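Local coordinates for VP4 protein (Tellina virus 1, PDB 3P06) that probably acts as the serine protease that cuts a birnavirus polyprotein into its final products, and is captured here as an intramolecular acyl-enzyme, at residues Pro13-Ser18 against Val139-Leu144; Gly25-Val30 against Val78-Gln83; His37-Lys42 against Asp93-Leu98; Pro41-Ile46 against Gly57-Val62; Gln97-Ser102 against Lys189-Ala194. One frame throughout, in Å; residues are numbered along the deposited sequence.

How the contacts relate
Contacts 1, 2, 4 and 5 reach one mixed sheet, with strand order 45-48, 54-58, 75-81, 21-31, 9-18, 192-193 and 98-99. Contact 2 pairs two central strands, contact 4 lies at the 45-48/54-58 hairpin, and contact 5 pairs the C-terminal strand 192-193 with edge strand 98-99. Contact 3 joins loops next to contact 4, their centres about 9 Å apart. Contacts 1 and 5, about 11 Å apart between centres, bring the predicted catalytic residues Lys141 and Ser102 together, their side chains about 4 Å apart (nearest atoms). Along the chain these two cross, whereas contact 2 closes before contact 5 opens. The predicted active site forms where a helix packed on the sheet meets the loop after strand 98-99.

Contact 1 (Pro13-Ser18 against Val139-Leu144); sequences PVLMDS and VQKQLL. With SO4 (sulfate ion), chain B.
Strand 13-18, through Pro13 and Leu15, crosses helix 139-144 nearly perpendicularly, at 86°, with Pro13 and Lys141 the closest residues along the backbones. The helix that carries Lys141 packs on the mixed sheet of the protease, and the lysine is the predicted partner of Ser102 in a Ser/Lys dyad, the arrangement known from birnavirus VP4 proteases. Lys141 and Leu15 share the contact, the lysine through its aliphatic part. Lys141 CB sits 3.7 Å from Pro13 CG, the two side chains crossing at about a right angle, and its CG lies 4.0 Å from Leu15 CG. With CG anti to the carbonyl carbon (chi1 -66°) and the chain extended beyond it, the methylenes run past the proline ring before the amine is reached. Leu15 divides its two methyl groups between neighbours: CD1 meets Gln140 CB at 4.0 Å, while CD2 meets Leu144 CD1 at 3.8 Å, crossing that side chain at about a right angle. Apolar contacts line the shaft of the lysine and leave its polar end to other partners. Thr124 OG1 is one; water 1 accepts from NZ and links it to Pro13 O; and Lys141 NZ donates to O4 of a sulfate, probably from the crystallisation liquor, at 2.6 Å.

Contact 2 (Gly25-Val30 against Val78-Gln83); sequences GAFMAV and VLPVVQ
Pro80 lies across the face of the Phe27 ring: Pro80 CB stands 4.0 Å from the ring centroid and only 13° off its normal, a CH-pi contact. Pro80 N lies over the same ring, displaced toward the rim, and Pro80 CD comes to 3.6 Å from Phe27 CE2. CG of Phe27 is anti to its own carbonyl carbon (chi1 -86°), which starts the ring on its way over the neighbouring strand. Val78 CG1 adds a contact at 3.8 Å to Phe27 CD2. The backbones behind these side chains are antiparallel. Met28, a selenomethionine, and Leu79 form a hydrogen-bonded pair, with Met28 N to Leu79 O 2.8 Å and Leu79 N to Met28 O 2.9 Å. On either side of it lie the non-hydrogen-bonded pairs Phe27 with Pro80 and Ala29 with Val78. A proline, lacking an N-H, fits such a position without costing the ladder a bond. On the face shared by Met28 and Val81, Met28 CB packs against Val81 CG1 at 3.9 Å. Ile89 of strand 88-92 and Leu11 of strand 9-18 cover that side, whereas Leu12 and Val14 of strand 9-18 and Leu98 of strand 98-99 close around Phe27.

Contact 3 (His37-Lys42 against Asp93-Leu98); sequences HIKNPK and DNQPQL
Gln95 and Asn40 tie together two loops, one leading into strand 45-48 and the other into strand 98-99, by lending side-chain amides to backbone groups. The Gln95 amide serves both of its ends. NE2 donates to His37 O at 2.9 Å, with the acceptor close to the amide plane and the carbonyl pointing almost straight at the nitrogen, and OE1 accepts from Lys39 N at 2.8 Å, this donor standing above the carbonyl plane rather than in it. An extended chain beyond CG carries the amide there, and NE2 has a further acceptor in Pro92 O, so three hydrogen bonds hold the buried amide.

Asn40 makes the matching tie from the other loop. Its CG is anti to the backbone N (chi1 -177°), and ND2 donates to Gln95 O at 2.9 Å while OD1 accepts from Lys42 N at 2.8 Å. That second bond makes an Asx turn, so one side chain shapes its own loop and holds the neighbouring one. Water 2 adds a bridge, accepting from Gln95 N at 2.8 Å and lying near the carbonyl oxygens of Lys39 and Asp93.

At the two exposed lysines the contact is made by methylenes against side-chain oxygens. Lys39 and Asp93 lie side by side, pointing the same way, with Lys39 CE 3.4 Å from Asp93 OD1, but the amine NZ stays 4.8 Å from that oxygen. Gln97 likewise has Lys42 CD 3.3 Å from its OE1, while its NE2 is hydrogen-bonded to Ser59 OG.

Contact 4 (Pro41-Ile46 against Gly57-Val62); sequences PKNTRI and GLSEMV
Gly57 presents its carbonyl oxygen to Asn43, whose CB lies 3.4 Å away, at the corner where the chain leaves the 45-48/54-58 hairpin. The positive phi of Gly57 (100°) would jam a side chain against the preceding carbonyl. Water 4 accepts from Gly57 N and donates to Asn43 O and Arg45 O. Leu58 follows as the partner of a classic beta bulge: Thr44 and Arg45 both face it, and Arg45 N donates to Leu58 O at 2.9 Å, whereas the return bond from Leu58 N to Arg45 O is weak. Ser59 sets its CB 3.2 Å from Lys42 O and turns OG into an ST turn, accepting from Met61 N at 3.1 Å. That hydroxyl also bonds to Leu98 O, and Asn43 OD1 to Leu98 N, linking this corner with strand 98-99. Glu60 N donates to water 3 at 2.7 Å, and the water passes a bond on to Lys42 O. The side chain of Glu60 bends at chi2 (-58°), turning CD back, and OE2 lies over the guanidinium face of Arg45, 3.1 Å from NH1, the planes 82° apart. Because OE2 lies well out of the guanidinium plane, no N-H points at it, and this exposed salt bridge rests on charge attraction.

Contact 5 (Gln97-Ser102 against Lys189-Ala194); sequences QLAFNS and KNVAQA
Ser102, the predicted nucleophile, has its OG bonded covalently to Ala194 C at 1.3 Å, the ester of an acyl-enzyme formed between the protease and its own C-terminus. The chain end is thus held in the active site as the acyl intermediate of cis-cleavage, paired in parallel with strand 98-99. Ser102 OG occupies the crowded position between its backbone N and carbonyl carbon (chi1 74°), turned toward the acyl group. Ser102 N makes a weak hydrogen bond to Ala194 O at 3.3 Å, consistent with a contribution to an oxyanion hole.

Three further backbone bonds register the substrate-like strand. Ala192 N donates to Gln97 O at 2.6 Å, Ala192 O accepts from Ala99 N at 2.9 Å, and Ala194 N donates to Ala99 O at 3.1 Å. On its other side the same strand is held by Leu15 of strand 9-18, which bonds to Gln193, so the C-terminal segment fills a place in the sheet between strands 9-18 and 98-99.

Outward from the ester, side chains pack on both faces. Ala194 CB rests 3.7 Å from Leu98 CD1, with Leu12 and Val14 also around it, consistent with a pocket that takes a small P1 side chain. Ala192, on the same face of the sheet as Leu98, touches Phe27. On the opposite face Ala99 CB meets Val191 CG1 at 3.7 Å. Phe100 runs alongside Gln193, pointing the same way, with ring and amide planes 76° apart; Gln193 OE1 lies in plane at the ring edge, while Gln193 CB comes to 3.4 Å from Phe100 CE2.

Contact 1 (Pro13-Ser18 against Val139-Leu144)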
# COMPACT_ATOMS: atom_id res chain seq x y z
N PRO A 13 -1.32 -3.46 3.66
CA PRO A 13 -2.52 -3.73 4.46
C PRO A 13 -3.10 -2.46 5.10
O PRO A 13 -2.36 -1.54 5.43
CB PRO A 13 -2.00 -4.72 5.55
CG PRO A 13 -0.61 -4.29 5.78
CD PRO A 13 -0.08 -3.86 4.37
N VAL A 14 -4.43 -2.40 5.23
CA VAL A 14 -5.09 -1.34 5.97
C VAL A 14 -6.08 -1.93 6.94
O VAL A 14 -6.57 -3.04 6.74
CB VAL A 14 -5.84 -0.30 5.04
CG1 VAL A 14 -4.84 0.34 4.14
CG2 VAL A 14 -7.03 -1.01 4.22
N LEU A 15 -6.39 -1.18 7.98
CA LEU A 15 -7.39 -1.56 8.96
C LEU A 15 -8.54 -0.56 8.97
O LEU A 15 -8.30 0.61 8.74
CB LEU A 15 -6.77 -1.60 10.36
CG LEU A 15 -5.58 -2.56 10.53
CD1 LEU A 15 -5.12 -2.40 12.00
CD2 LEU A 15 -5.96 -3.99 10.25
N MSE A 16 -9.77 -1.02 9.22
CA MSE A 16 -10.98 -0.22 9.17
C MSE A 16 -11.79 -0.47 10.40
O MSE A 16 -11.95 -1.64 10.80
CB MSE A 16 -11.85 -0.52 7.94
CG MSE A 16 -11.21 0.05 6.67
SE MSE A 16 -11.66 -0.78 4.94
CE MSE A 16 -10.97 -2.60 5.32
N ASP A 17 -12.29 0.61 10.98
CA ASP A 17 -13.17 0.54 12.14
C ASP A 17 -14.64 0.78 11.74
O ASP A 17 -15.00 1.85 11.25
CB ASP A 17 -12.74 1.60 13.14
CG ASP A 17 -13.03 1.22 14.54
OD1 ASP A 17 -14.15 0.68 14.83
OD2 ASP A 17 -12.12 1.47 15.38
N SER A 18 -15.49 -0.22 11.98
CA SER A 18 -16.95 -0.09 11.84
C SER A 18 -17.52 -0.13 13.24
O SER A 18 -18.27 -1.06 13.59
CB SER A 18 -17.56 -1.24 11.03
OG SER A 18 -17.83 -2.34 11.89
N VAL A 139 1.36 -6.59 13.93
CA VAL A 139 0.72 -7.77 14.45
C VAL A 139 -0.79 -7.82 14.08
O VAL A 139 -1.21 -8.81 13.55
CB VAL A 139 0.93 -7.88 15.95
CG1 VAL A 139 -0.06 -8.87 16.57
CG2 VAL A 139 2.37 -8.36 16.15
N GLN A 140 -1.52 -6.72 14.28
CA GLN A 140 -2.91 -6.58 13.85
C GLN A 140 -3.10 -6.72 12.32
O GLN A 140 -4.12 -7.29 11.89
CB GLN A 140 -3.51 -5.26 14.31
CG GLN A 140 -3.52 -5.09 15.78
CD GLN A 140 -4.81 -5.55 16.39
OE1 GLN A 140 -5.42 -6.55 15.95
NE2 GLN A 140 -5.26 -4.82 17.43
N LYS A 141 -2.13 -6.24 11.52
CA LYS A 141 -2.19 -6.38 10.04
C LYS A 141 -1.92 -7.82 9.63
O LYS A 141 -2.51 -8.33 8.67
CB LYS A 141 -1.33 -5.33 9.30
CG LYS A 141 -1.93 -3.93 9.55
CD LYS A 141 -0.93 -2.81 9.40
CE LYS A 141 -1.72 -1.49 9.23
NZ LYS A 141 -0.59 -0.58 9.01
N GLN A 142 -1.06 -8.49 10.39
CA GLN A 142 -0.87 -9.92 10.21
C GLN A 142 -2.19 -10.64 10.46
O GLN A 142 -2.63 -11.46 9.63
CB GLN A 142 0.25 -10.51 11.14
CG GLN A 142 1.70 -10.17 10.69
CD GLN A 142 2.18 -11.02 9.50
OE1 GLN A 142 1.40 -11.40 8.62
NE2 GLN A 142 3.46 -11.27 9.45
N LEU A 143 -2.82 -10.34 11.60
CA LEU A 143 -4.02 -11.06 12.01
C LEU A 143 -5.20 -10.84 11.13
O LEU A 143 -6.00 -11.75 10.91
CB LEU A 143 -4.47 -10.63 13.45
CG LEU A 143 -3.67 -11.20 14.57
CD1 LEU A 143 -3.97 -10.43 15.87
CD2 LEU A 143 -4.02 -12.63 14.74
N LEU A 144 -5.38 -9.61 10.67
CA LEU A 144 -6.62 -9.25 9.98
C LEU A 144 -6.46 -9.17 8.49
O LEU A 144 -7.46 -9.09 7.79
CB LEU A 144 -7.13 -7.88 10.48
CG LEU A 144 -7.57 -7.91 11.98
CD1 LEU A 144 -7.75 -6.49 12.56
CD2 LEU A 144 -8.78 -8.82 12.23
S SO4 B . 2.31 0.17 10.84
O1 SO4 B . 3.36 0.33 9.86
O2 SO4 B . 2.14 -1.26 11.07
O3 SO4 B . 2.76 0.82 12.05
O4 SO4 B . 1.04 0.78 10.52
O HOH W 1 -0.13 -0.46 5.99

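Contact 2 (Gly25-Val30 against Val78-Gln83)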
# COMPACT_ATOMS: atom_id res chain seq x y z
N GLY A 25 -8.19 -4.74 5.15
CA GLY A 25 -8.23 -4.74 3.70
C GLY A 25 -6.86 -4.41 3.10
O GLY A 25 -5.84 -4.46 3.79
N ALA A 26 -6.82 -3.96 1.84
CA ALA A 26 -5.55 -3.72 1.19
C ALA A 26 -5.67 -2.56 0.26
O ALA A 26 -6.73 -2.34 -0.30
CB ALA A 26 -5.12 -4.96 0.43
N PHE A 27 -4.57 -1.82 0.10
CA PHE A 27 -4.46 -0.86 -0.98
C PHE A 27 -3.24 -1.35 -1.72
O PHE A 27 -2.50 -2.21 -1.20
CB PHE A 27 -4.20 0.60 -0.48
CG PHE A 27 -5.46 1.38 -0.12
CD1 PHE A 27 -6.36 0.90 0.78
CD2 PHE A 27 -5.73 2.62 -0.75
CE1 PHE A 27 -7.55 1.60 1.12
CE2 PHE A 27 -6.92 3.36 -0.44
CZ PHE A 27 -7.81 2.88 0.52
N MSE A 28 -3.03 -0.83 -2.91
CA MSE A 28 -1.77 -1.04 -3.60
C MSE A 28 -1.22 0.33 -3.93
O MSE A 28 -1.98 1.24 -4.32
CB MSE A 28 -2.03 -1.82 -4.92
CG MSE A 28 -0.68 -2.00 -5.61
SE MSE A 28 -0.72 -3.04 -7.30
CE MSE A 28 -0.92 -4.73 -6.42
N ALA A 29 0.07 0.51 -3.73
CA ALA A 29 0.75 1.71 -4.24
C ALA A 29 1.09 1.33 -5.73
O ALA A 29 2.01 0.54 -5.96
CB ALA A 29 2.09 1.96 -3.48
N VAL A 30 0.34 1.88 -6.68
CA VAL A 30 0.46 1.40 -8.05
C VAL A 30 1.38 2.37 -8.80
O VAL A 30 1.33 3.61 -8.60
CB VAL A 30 -0.90 1.41 -8.78
CG1 VAL A 30 -0.75 0.84 -10.30
CG2 VAL A 30 -1.96 0.68 -7.97
N VAL A 78 -2.23 5.41 -4.92
CA VAL A 78 -2.56 4.44 -3.90
C VAL A 78 -4.03 4.16 -4.06
O VAL A 78 -4.85 5.10 -3.96
CB VAL A 78 -2.18 5.03 -2.50
CG1 VAL A 78 -2.29 4.03 -1.46
CG2 VAL A 78 -0.65 5.43 -2.54
N LEU A 79 -4.39 2.90 -4.36
CA LEU A 79 -5.81 2.60 -4.65
C LEU A 79 -6.21 1.44 -3.79
O LEU A 79 -5.42 0.55 -3.55
CB LEU A 79 -5.96 2.18 -6.15
CG LEU A 79 -5.84 3.31 -7.19
CD1 LEU A 79 -5.84 2.71 -8.62
CD2 LEU A 79 -7.01 4.32 -7.06
N PRO A 80 -7.44 1.43 -3.32
CA PRO A 80 -7.91 0.22 -2.70
C PRO A 80 -8.01 -0.96 -3.69
O PRO A 80 -8.39 -0.76 -4.83
CB PRO A 80 -9.33 0.57 -2.28
CG PRO A 80 -9.79 1.67 -3.19
CD PRO A 80 -8.50 2.44 -3.55
N VAL A 81 -7.79 -2.20 -3.22
CA VAL A 81 -7.91 -3.36 -4.12
C VAL A 81 -8.64 -4.44 -3.39
O VAL A 81 -8.46 -4.62 -2.15
CB VAL A 81 -6.54 -3.86 -4.62
CG1 VAL A 81 -5.78 -2.73 -5.34
CG2 VAL A 81 -5.68 -4.41 -3.49
N VAL A 82 -9.51 -5.16 -4.09
CA VAL A 82 -10.16 -6.29 -3.43
C VAL A 82 -9.57 -7.60 -3.94
O VAL A 82 -9.87 -8.68 -3.40
CB VAL A 82 -11.73 -6.27 -3.59
CG1 VAL A 82 -12.34 -5.14 -2.73
CG2 VAL A 82 -12.21 -6.13 -5.09
N GLN A 83 -8.79 -7.50 -5.04
CA GLN A 83 -8.11 -8.66 -5.63
C GLN A 83 -6.83 -8.21 -6.23
O GLN A 83 -6.78 -7.11 -6.76
CB GLN A 83 -8.89 -9.38 -6.77
CG GLN A 83 -10.16 -9.99 -6.29
CD GLN A 83 -10.93 -10.72 -7.39
OE1 GLN A 83 -10.46 -10.89 -8.50
NE2 GLN A 83 -12.12 -11.18 -7.04

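Contact 3 (His37-Lys42 against Asp93-Leu98)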
# COMPACT_ATOMS: atom_id res chain seq x y z
N HIS A 37 -9.23 6.56 -11.45
CA HIS A 37 -9.93 5.46 -10.78
C HIS A 37 -10.24 5.73 -9.30
O HIS A 37 -10.88 4.91 -8.61
CB HIS A 37 -9.14 4.17 -10.97
CG HIS A 37 -8.99 3.81 -12.42
ND1 HIS A 37 -10.06 3.42 -13.19
CD2 HIS A 37 -7.92 3.90 -13.26
CE1 HIS A 37 -9.66 3.20 -14.43
NE2 HIS A 37 -8.36 3.47 -14.50
N ILE A 38 -9.85 6.91 -8.82
CA ILE A 38 -10.18 7.31 -7.44
C ILE A 38 -11.67 7.63 -7.39
O ILE A 38 -12.15 8.50 -8.10
CB ILE A 38 -9.33 8.48 -6.96
CG1 ILE A 38 -7.85 8.10 -7.00
CG2 ILE A 38 -9.86 9.00 -5.56
CD1 ILE A 38 -6.90 9.33 -6.98
N LYS A 39 -12.45 6.91 -6.58
CA LYS A 39 -13.90 7.23 -6.52
C LYS A 39 -14.36 7.70 -5.12
O LYS A 39 -15.55 7.79 -4.86
CB LYS A 39 -14.74 6.07 -7.03
CG LYS A 39 -14.52 5.79 -8.56
CD LYS A 39 -15.72 5.09 -9.22
CE LYS A 39 -15.33 4.58 -10.58
NZ LYS A 39 -15.15 5.76 -11.45
N ASN A 40 -13.42 8.04 -4.23
CA ASN A 40 -13.80 8.65 -2.96
C ASN A 40 -13.36 10.13 -3.06
O ASN A 40 -12.17 10.40 -3.22
CB ASN A 40 -13.20 7.92 -1.74
CG ASN A 40 -13.69 8.53 -0.40
OD1 ASN A 40 -13.95 9.72 -0.30
ND2 ASN A 40 -13.86 7.70 0.59
N PRO A 41 -14.33 11.07 -3.04
CA PRO A 41 -13.99 12.49 -3.19
C PRO A 41 -13.16 13.06 -1.97
O PRO A 41 -12.68 14.19 -2.02
CB PRO A 41 -15.37 13.20 -3.28
CG PRO A 41 -16.33 12.28 -2.54
CD PRO A 41 -15.78 10.85 -2.80
N LYS A 42 -12.98 12.29 -0.90
CA LYS A 42 -12.05 12.73 0.13
C LYS A 42 -10.59 12.40 -0.26
O LYS A 42 -9.68 12.95 0.30
CB LYS A 42 -12.40 12.05 1.49
CG LYS A 42 -13.63 12.74 2.16
CD LYS A 42 -14.26 11.91 3.26
CE LYS A 42 -15.67 12.43 3.53
NZ LYS A 42 -15.75 13.87 3.09
N ASP A 93 -15.49 0.12 -6.67
CA ASP A 93 -16.06 1.44 -6.87
C ASP A 93 -16.35 2.07 -5.48
O ASP A 93 -16.30 3.26 -5.33
CB ASP A 93 -17.35 1.33 -7.63
CG ASP A 93 -17.13 1.26 -9.14
OD1 ASP A 93 -15.97 1.39 -9.64
OD2 ASP A 93 -18.17 1.08 -9.83
N ASN A 94 -16.62 1.23 -4.48
CA ASN A 94 -16.80 1.70 -3.14
C ASN A 94 -15.48 1.77 -2.41
O ASN A 94 -14.91 0.75 -2.05
CB ASN A 94 -17.89 0.91 -2.39
CG ASN A 94 -19.31 1.44 -2.75
OD1 ASN A 94 -20.01 1.98 -1.89
ND2 ASN A 94 -19.69 1.35 -4.03
N GLN A 95 -15.01 3.00 -2.21
CA GLN A 95 -13.64 3.20 -1.77
C GLN A 95 -13.59 3.96 -0.42
O GLN A 95 -14.23 4.98 -0.25
CB GLN A 95 -12.91 3.99 -2.81
CG GLN A 95 -12.84 3.25 -4.12
CD GLN A 95 -11.99 3.95 -5.17
OE1 GLN A 95 -11.35 5.00 -4.91
NE2 GLN A 95 -12.02 3.41 -6.40
N PRO A 96 -12.85 3.43 0.53
CA PRO A 96 -12.72 4.16 1.81
C PRO A 96 -11.66 5.29 1.73
O PRO A 96 -10.71 5.29 0.92
CB PRO A 96 -12.25 3.08 2.76
CG PRO A 96 -11.38 2.18 1.89
CD PRO A 96 -12.10 2.15 0.52
N GLN A 97 -11.81 6.25 2.61
CA GLN A 97 -10.84 7.35 2.74
C GLN A 97 -9.54 6.77 3.26
O GLN A 97 -9.54 5.89 4.16
CB GLN A 97 -11.40 8.43 3.67
CG GLN A 97 -10.41 9.59 3.87
CD GLN A 97 -10.91 10.69 4.83
OE1 GLN A 97 -12.01 10.65 5.31
NE2 GLN A 97 -10.08 11.68 5.05
N LEU A 98 -8.43 7.16 2.64
CA LEU A 98 -7.15 6.68 3.06
C LEU A 98 -6.54 7.63 4.09
O LEU A 98 -6.51 8.83 3.87
CB LEU A 98 -6.19 6.66 1.86
CG LEU A 98 -4.77 6.22 2.19
CD1 LEU A 98 -4.71 4.64 2.53
CD2 LEU A 98 -3.93 6.53 1.00
O HOH W 2 -16.39 5.39 -2.89

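Contact 4 (Pro41-Ile46 against Gly57-Val62)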
# COMPACT_ATOMS: atom_id res chain seq x y z
N PRO A 41 -14.33 11.07 -3.04
CA PRO A 41 -13.99 12.49 -3.19
C PRO A 41 -13.16 13.06 -1.97
O PRO A 41 -12.68 14.19 -2.02
CB PRO A 41 -15.37 13.20 -3.28
CG PRO A 41 -16.33 12.28 -2.54
CD PRO A 41 -15.78 10.85 -2.80
N LYS A 42 -12.98 12.29 -0.90
CA LYS A 42 -12.05 12.73 0.13
C LYS A 42 -10.59 12.40 -0.26
O LYS A 42 -9.68 12.95 0.30
CB LYS A 42 -12.40 12.05 1.49
CG LYS A 42 -13.63 12.74 2.16
CD LYS A 42 -14.26 11.91 3.26
CE LYS A 42 -15.67 12.43 3.53
NZ LYS A 42 -15.75 13.87 3.09
N ASN A 43 -10.37 11.41 -1.12
CA ASN A 43 -8.97 10.98 -1.44
C ASN A 43 -8.44 11.75 -2.63
O ASN A 43 -7.86 11.18 -3.55
CB ASN A 43 -8.89 9.45 -1.77
CG ASN A 43 -9.13 8.59 -0.55
OD1 ASN A 43 -8.95 9.04 0.60
ND2 ASN A 43 -9.57 7.37 -0.78
N THR A 44 -8.64 13.04 -2.61
CA THR A 44 -8.41 13.89 -3.77
C THR A 44 -7.25 14.88 -3.43
O THR A 44 -7.23 16.00 -3.93
CB THR A 44 -9.71 14.65 -4.08
OG1 THR A 44 -10.20 15.11 -2.81
CG2 THR A 44 -10.83 13.68 -4.72
N ARG A 45 -6.31 14.48 -2.59
CA ARG A 45 -5.11 15.27 -2.35
C ARG A 45 -3.89 14.61 -3.04
O ARG A 45 -3.75 13.37 -3.10
CB ARG A 45 -4.94 15.57 -0.84
CG ARG A 45 -3.53 15.94 -0.40
CD ARG A 45 -3.00 17.41 -0.84
NE ARG A 45 -3.89 18.55 -0.59
CZ ARG A 45 -3.90 19.31 0.52
NH1 ARG A 45 -3.09 19.03 1.54
NH2 ARG A 45 -4.74 20.36 0.61
N ILE A 46 -3.02 15.43 -3.61
CA ILE A 46 -1.86 14.87 -4.28
C ILE A 46 -0.61 15.36 -3.54
O ILE A 46 -0.63 16.48 -3.07
CB ILE A 46 -1.83 15.41 -5.73
CG1 ILE A 46 -3.02 14.88 -6.61
CG2 ILE A 46 -0.46 15.10 -6.43
CD1 ILE A 46 -3.08 15.83 -7.96
N GLY A 57 -4.14 9.78 -4.60
CA GLY A 57 -5.02 8.85 -3.90
C GLY A 57 -5.01 9.19 -2.38
O GLY A 57 -5.64 8.50 -1.61
N LEU A 58 -4.29 10.25 -1.98
CA LEU A 58 -4.18 10.65 -0.57
C LEU A 58 -5.33 11.50 -0.11
O LEU A 58 -5.95 12.15 -0.92
CB LEU A 58 -2.88 11.43 -0.33
CG LEU A 58 -1.66 10.69 -0.86
CD1 LEU A 58 -0.37 11.50 -0.59
CD2 LEU A 58 -1.56 9.23 -0.28
N SER A 59 -5.57 11.57 1.21
CA SER A 59 -6.60 12.45 1.73
C SER A 59 -5.96 13.44 2.70
O SER A 59 -4.76 13.33 2.94
CB SER A 59 -7.71 11.65 2.40
OG SER A 59 -7.37 11.42 3.76
N GLU A 60 -6.76 14.38 3.25
CA GLU A 60 -6.32 15.28 4.35
C GLU A 60 -5.78 14.60 5.63
O GLU A 60 -5.04 15.24 6.43
CB GLU A 60 -7.47 16.22 4.81
CG GLU A 60 -7.75 17.38 3.85
CD GLU A 60 -6.54 18.33 3.60
OE1 GLU A 60 -6.30 19.22 4.45
OE2 GLU A 60 -5.87 18.19 2.53
N MSE A 61 -6.19 13.35 5.85
CA MSE A 61 -5.74 12.59 6.99
C MSE A 61 -4.40 11.93 6.83
O MSE A 61 -3.99 11.09 7.62
CB MSE A 61 -6.79 11.55 7.37
CG MSE A 61 -7.96 12.25 8.07
SE MSE A 61 -9.41 10.98 8.44
CE MSE A 61 -8.71 10.19 10.12
N VAL A 62 -3.71 12.24 5.75
CA VAL A 62 -2.36 11.76 5.56
C VAL A 62 -1.44 12.88 5.89
O VAL A 62 -1.78 14.00 5.59
CB VAL A 62 -2.17 11.36 4.06
CG1 VAL A 62 -0.72 11.02 3.81
CG2 VAL A 62 -3.15 10.18 3.71
O HOH W 3 -9.21 14.80 2.20
O HOH W 4 -5.68 12.25 -5.10

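Contact 5 (Gln97-Ser102 against Lys189-Ala194)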
# COMPACT_ATOMS: atom_id res chain seq x y z
N GLN A 97 -11.81 6.25 2.61
CA GLN A 97 -10.84 7.35 2.74
C GLN A 97 -9.54 6.77 3.26
O GLN A 97 -9.54 5.89 4.16
CB GLN A 97 -11.40 8.43 3.67
CG GLN A 97 -10.41 9.59 3.87
CD GLN A 97 -10.91 10.69 4.83
OE1 GLN A 97 -12.01 10.65 5.31
NE2 GLN A 97 -10.08 11.68 5.05
N LEU A 98 -8.43 7.16 2.64
CA LEU A 98 -7.15 6.68 3.06
C LEU A 98 -6.54 7.63 4.09
O LEU A 98 -6.51 8.83 3.87
CB LEU A 98 -6.19 6.66 1.86
CG LEU A 98 -4.77 6.22 2.19
CD1 LEU A 98 -4.71 4.64 2.53
CD2 LEU A 98 -3.93 6.53 1.00
N ALA A 99 -6.06 7.10 5.19
CA ALA A 99 -5.55 7.90 6.31
C ALA A 99 -4.19 7.41 6.75
O ALA A 99 -3.90 6.23 6.60
CB ALA A 99 -6.54 7.85 7.52
N PHE A 100 -3.37 8.34 7.27
CA PHE A 100 -2.07 8.06 7.91
C PHE A 100 -0.99 7.72 6.89
O PHE A 100 -1.17 7.96 5.71
CB PHE A 100 -2.24 7.02 9.01
CG PHE A 100 -3.54 7.18 9.82
CD1 PHE A 100 -4.19 8.43 9.94
CD2 PHE A 100 -4.11 6.10 10.45
CE1 PHE A 100 -5.42 8.57 10.68
CE2 PHE A 100 -5.30 6.21 11.20
CZ PHE A 100 -5.97 7.45 11.31
N ASN A 101 0.14 7.18 7.33
CA ASN A 101 1.31 7.22 6.48
C ASN A 101 1.98 5.85 6.34
O ASN A 101 3.08 5.74 5.78
CB ASN A 101 2.31 8.29 7.00
CG ASN A 101 1.90 9.70 6.59
OD1 ASN A 101 0.95 10.24 7.15
ND2 ASN A 101 2.58 10.31 5.56
N SER A 102 1.30 4.82 6.81
CA SER A 102 1.83 3.47 6.71
C SER A 102 1.87 2.84 5.26
O SER A 102 2.34 1.72 5.08
CB SER A 102 1.02 2.59 7.65
OG SER A 102 -0.27 2.37 7.03
N LYS A 189 -16.29 0.74 3.70
CA LYS A 189 -16.55 2.11 3.35
C LYS A 189 -16.00 3.01 4.48
O LYS A 189 -16.10 4.26 4.41
CB LYS A 189 -18.06 2.29 3.12
CG LYS A 189 -18.44 3.53 2.35
CD LYS A 189 -19.89 3.44 1.89
CE LYS A 189 -20.57 4.78 2.01
NZ LYS A 189 -21.99 4.69 1.56
N ASN A 190 -15.44 2.38 5.51
CA ASN A 190 -15.05 3.09 6.74
C ASN A 190 -13.66 3.60 6.46
O ASN A 190 -12.98 2.99 5.69
CB ASN A 190 -15.03 2.11 7.94
CG ASN A 190 -16.03 0.90 7.79
OD1 ASN A 190 -15.77 -0.15 7.11
ND2 ASN A 190 -17.16 1.02 8.52
N VAL A 191 -13.21 4.67 7.09
CA VAL A 191 -11.79 5.11 6.94
C VAL A 191 -10.72 3.99 6.94
O VAL A 191 -10.66 3.17 7.86
CB VAL A 191 -11.46 6.19 8.02
CG1 VAL A 191 -9.95 6.56 7.99
CG2 VAL A 191 -12.46 7.44 7.89
N ALA A 192 -9.84 3.95 5.93
CA ALA A 192 -8.77 2.94 5.89
C ALA A 192 -7.53 3.51 6.48
O ALA A 192 -7.00 4.51 5.99
CB ALA A 192 -8.48 2.45 4.43
N GLN A 193 -7.07 2.87 7.56
CA GLN A 193 -5.87 3.31 8.30
C GLN A 193 -4.68 2.50 7.84
O GLN A 193 -4.57 1.30 8.14
CB GLN A 193 -6.08 3.18 9.85
CG GLN A 193 -7.49 3.64 10.27
CD GLN A 193 -7.80 3.49 11.76
OE1 GLN A 193 -6.90 3.49 12.61
NE2 GLN A 193 -9.09 3.39 12.08
N ALA A 194 -3.79 3.19 7.12
CA ALA A 194 -2.59 2.61 6.50
C ALA A 194 -1.40 3.01 7.36
O ALA A 194 -1.50 3.91 8.19
CB ALA A 194 -2.38 3.24 5.10